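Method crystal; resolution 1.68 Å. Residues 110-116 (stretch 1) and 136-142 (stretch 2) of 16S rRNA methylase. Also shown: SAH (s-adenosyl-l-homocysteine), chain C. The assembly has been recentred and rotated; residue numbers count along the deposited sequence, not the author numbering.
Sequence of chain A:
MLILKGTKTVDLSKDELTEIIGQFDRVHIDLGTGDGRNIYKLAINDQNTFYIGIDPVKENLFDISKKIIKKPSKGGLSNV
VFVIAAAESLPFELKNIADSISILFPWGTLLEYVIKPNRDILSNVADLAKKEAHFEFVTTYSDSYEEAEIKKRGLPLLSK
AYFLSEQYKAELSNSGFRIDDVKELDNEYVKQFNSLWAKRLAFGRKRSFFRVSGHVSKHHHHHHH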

# COMPACT_ATOMS: atom_id res chain seq x y z
N LEU A 110 -1.90 10.70 -5.47
CA LEU A 110 -1.69 10.01 -4.20
C LEU A 110 -0.54 10.63 -3.43
O LEU A 110 -0.61 10.77 -2.20
CB LEU A 110 -1.43 8.51 -4.43
CG LEU A 110 -1.35 7.65 -3.16
CD1 LEU A 110 -2.60 7.85 -2.31
CD2 LEU A 110 -1.20 6.18 -3.55
N LEU A 111 0.52 11.01 -4.13
CA LEU A 111 1.65 11.63 -3.46
C LEU A 111 1.20 12.93 -2.78
O LEU A 111 1.53 13.18 -1.62
CB LEU A 111 2.78 11.93 -4.45
CG LEU A 111 3.97 12.74 -3.90
CD1 LEU A 111 4.64 11.98 -2.78
CD2 LEU A 111 4.97 13.01 -5.03
N GLU A 112 0.42 13.74 -3.49
CA GLU A 112 -0.05 14.99 -2.91
C GLU A 112 -0.96 14.77 -1.70
O GLU A 112 -0.90 15.52 -0.73
CB GLU A 112 -0.77 15.85 -3.97
CG GLU A 112 -2.20 15.43 -4.26
CD GLU A 112 -2.93 16.44 -5.13
OE1 GLU A 112 -2.98 17.63 -4.75
OE2 GLU A 112 -3.46 16.05 -6.19
N TYR A 113 -1.80 13.73 -1.74
CA TYR A 113 -2.69 13.47 -0.61
C TYR A 113 -1.89 13.15 0.64
O TYR A 113 -2.31 13.47 1.76
CB TYR A 113 -3.63 12.29 -0.91
CG TYR A 113 -4.58 12.54 -2.06
CD1 TYR A 113 -5.00 13.83 -2.39
CD2 TYR A 113 -5.07 11.47 -2.81
CE1 TYR A 113 -5.89 14.05 -3.43
CE2 TYR A 113 -5.97 11.69 -3.86
CZ TYR A 113 -6.37 12.98 -4.16
OH TYR A 113 -7.25 13.20 -5.20
N VAL A 114 -0.74 12.52 0.47
CA VAL A 114 0.09 12.17 1.61
C VAL A 114 0.93 13.35 2.10
O VAL A 114 1.01 13.60 3.30
CB VAL A 114 1.05 10.99 1.27
CG1 VAL A 114 2.01 10.74 2.43
CG2 VAL A 114 0.25 9.74 0.98
N ILE A 115 1.52 14.10 1.17
CA ILE A 115 2.40 15.22 1.52
C ILE A 115 1.76 16.54 1.95
O ILE A 115 2.30 17.23 2.81
CB ILE A 115 3.38 15.53 0.36
CG1 ILE A 115 4.12 14.25 -0.04
CG2 ILE A 115 4.37 16.60 0.79
CD1 ILE A 115 4.82 13.57 1.09
N LYS A 116 0.62 16.89 1.35
CA LYS A 116 -0.03 18.16 1.67
C LYS A 116 -0.27 18.39 3.17
O LYS A 116 0.21 19.37 3.73
CB LYS A 116 -1.34 18.30 0.89
CG LYS A 116 -1.96 19.69 0.95
CD LYS A 116 -3.10 19.85 -0.04
CE LYS A 116 -4.30 18.98 0.32
NZ LYS A 116 -4.96 19.43 1.58
N GLU A 136 2.39 2.97 7.27
CA GLU A 136 3.70 3.35 6.79
C GLU A 136 3.57 4.09 5.46
O GLU A 136 2.99 3.56 4.52
CB GLU A 136 4.55 2.09 6.61
CG GLU A 136 5.73 2.24 5.68
CD GLU A 136 6.40 0.90 5.41
OE1 GLU A 136 5.74 -0.00 4.86
OE2 GLU A 136 7.58 0.75 5.77
N PHE A 137 4.08 5.32 5.41
CA PHE A 137 4.06 6.13 4.19
C PHE A 137 5.52 6.41 3.84
O PHE A 137 6.23 7.07 4.60
CB PHE A 137 3.35 7.48 4.40
CG PHE A 137 1.91 7.37 4.85
CD1 PHE A 137 1.14 6.24 4.58
CD2 PHE A 137 1.32 8.44 5.53
CE1 PHE A 137 -0.19 6.17 4.98
CE2 PHE A 137 -0.02 8.37 5.94
CZ PHE A 137 -0.77 7.24 5.66
N VAL A 138 5.97 5.92 2.69
CA VAL A 138 7.35 6.15 2.26
C VAL A 138 7.31 7.01 1.01
O VAL A 138 6.80 6.60 -0.03
CB VAL A 138 8.07 4.81 1.96
CG1 VAL A 138 9.51 5.07 1.53
CG2 VAL A 138 8.02 3.92 3.19
N THR A 139 7.86 8.22 1.11
CA THR A 139 7.83 9.15 -0.01
C THR A 139 9.17 9.70 -0.46
O THR A 139 10.17 9.63 0.25
CB THR A 139 6.93 10.36 0.32
OG1 THR A 139 7.45 11.02 1.48
CG2 THR A 139 5.51 9.93 0.59
N THR A 140 9.17 10.25 -1.67
CA THR A 140 10.35 10.88 -2.25
C THR A 140 9.84 11.78 -3.37
O THR A 140 8.87 11.45 -4.05
CB THR A 140 11.34 9.85 -2.84
OG1 THR A 140 12.52 10.54 -3.26
CG2 THR A 140 10.73 9.11 -4.02
N TYR A 141 10.48 12.93 -3.55
CA TYR A 141 10.06 13.84 -4.61
C TYR A 141 11.23 14.15 -5.54
O TYR A 141 11.37 13.54 -6.60
CB TYR A 141 9.51 15.14 -4.01
CG TYR A 141 8.78 16.00 -5.01
CD1 TYR A 141 7.65 15.52 -5.69
CD2 TYR A 141 9.21 17.30 -5.30
CE1 TYR A 141 6.98 16.31 -6.62
CE2 TYR A 141 8.54 18.09 -6.23
CZ TYR A 141 7.43 17.59 -6.88
OH TYR A 141 6.77 18.37 -7.80
N SER A 142 12.07 15.10 -5.13
CA SER A 142 13.22 15.48 -5.94
C SER A 142 14.44 14.63 -5.62
O SER A 142 14.59 14.15 -4.49
CB SER A 142 13.55 16.96 -5.70
OG SER A 142 12.46 17.79 -6.07
N SAH C . 3.73 1.56 -4.75
CA SAH C . 4.20 1.55 -6.04
CB SAH C . 4.01 2.94 -6.67
CG SAH C . 4.05 3.05 -8.17
SD SAH C . 3.83 4.65 -8.87
C SAH C . 5.69 1.00 -6.05
O SAH C . 5.84 0.52 -7.09
OXT SAH C . 6.44 1.10 -5.19
C5' SAH C . 2.43 5.51 -8.14
C4' SAH C . 1.15 4.54 -8.21
O4' SAH C . 0.18 5.28 -7.46
C3' SAH C . 0.60 4.31 -9.60
O3' SAH C . 0.52 2.87 -9.88
C2' SAH C . -0.78 5.06 -9.60
O2' SAH C . -1.80 4.49 -10.39
C1' SAH C . -1.12 5.10 -8.10
N9 SAH C . -2.04 6.24 -7.70
C8 SAH C . -1.91 7.59 -8.05
N7 SAH C . -2.90 8.34 -7.60
C5 SAH C . -3.71 7.37 -6.91
C6 SAH C . -4.94 7.63 -6.22
N6 SAH C . -5.48 8.87 -6.15
N1 SAH C . -5.52 6.51 -5.65
C2 SAH C . -4.95 5.24 -5.73
N3 SAH C . -3.76 5.00 -6.40
C4 SAH C . -3.21 6.12 -6.96

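Helix 110-115 packs across strand 136-139 and the residues that follow, mainly through side chains: no hydrogen bond links the two stretches, and 263 Å² of surface, both sides summed, is buried between them. The helix and strand axes come within 10.0 Å of each other, and their N-to-C directions differ by 115°, so the helix runs obliquely over the strand. Three residues cover the most surface, Leu-111 and Val-114 from the helix and Thr-139 from the strand.

Leu-111 is the largest contributor, with 62 Å² covered. Its CA-to-CB bond points toward the strand, and its rotamer is t, p. CD1 lies 4.0 Å from Thr-139 CG2 and CD2 3.7 Å from Tyr-141 CD1, and Thr-140 O lies at similar range from both, 4.3 Å from CD2 and 4.4 Å from CD1. The Tyr-141 ring receives CD2 at its edge, near the ring plane, so this is an apolar edge contact and not a stack. A branched aliphatic chain suits the place, since one residue can touch both the strand and the segment beyond it. Tyr-141 is otherwise exposed; the ring edge abuts CD2, and the hydroxyl OH is 6.3 Å from Leu-111 CD2.

Thr-139 is the meeting point on the strand, with 56 Å² covered. It points toward the helix with chi1 at 59° (p), and its methyl CG2 sits 4.0 Å from Leu-111 CD1 and also 4.0 Å from CG1 of Val-114. The CA atoms of Leu-111 and Thr-139 are 7.5 Å apart, close enough for a leucine and a threonine side chain to meet. The hydroxyl OG1 lies 3.7 Å from CD1 of Ile-115, a van der Waals approach. Threonine suits this site by offering its methyl to two helix residues. Ile-115 starts sideways to the strand, but its m, m rotamer brings the end of the chain nearer, so that CD1 ends 3.7 Å from Thr-139 OG1.

Val-114 contributes 53 Å², and one methyl does double duty: besides Thr-139, CG1 meets CD2 of Phe-137 at 3.9 Å, approaching the ring obliquely. Valine is short and branched at CB, which lets it fill the space between helix and strand at a CA-to-CA distance of 7.7 Å from Phe-137. The phenylalanine points toward the helix, and its buried ring offers an apolar carbon, CD2, to Val-114 CG1.

The pattern follows from the secondary structure. In the strand, Phe-137 and Thr-139 point toward the helix, and Val-138 between them points away. In the helix, Leu-111 and Val-114 are three residues apart, nearly one turn, and so fall on the same side; the hydrogen bond from Ile-115 N to Leu-111 O, 2.9 Å, helps hold that turn. Elsewhere on the helix, Leu-110 N lies 3.3 Å from N7 of the bound S-adenosyl-L-homocysteine, and Tyr-113 CE2 lies 3.7 Å from its N6.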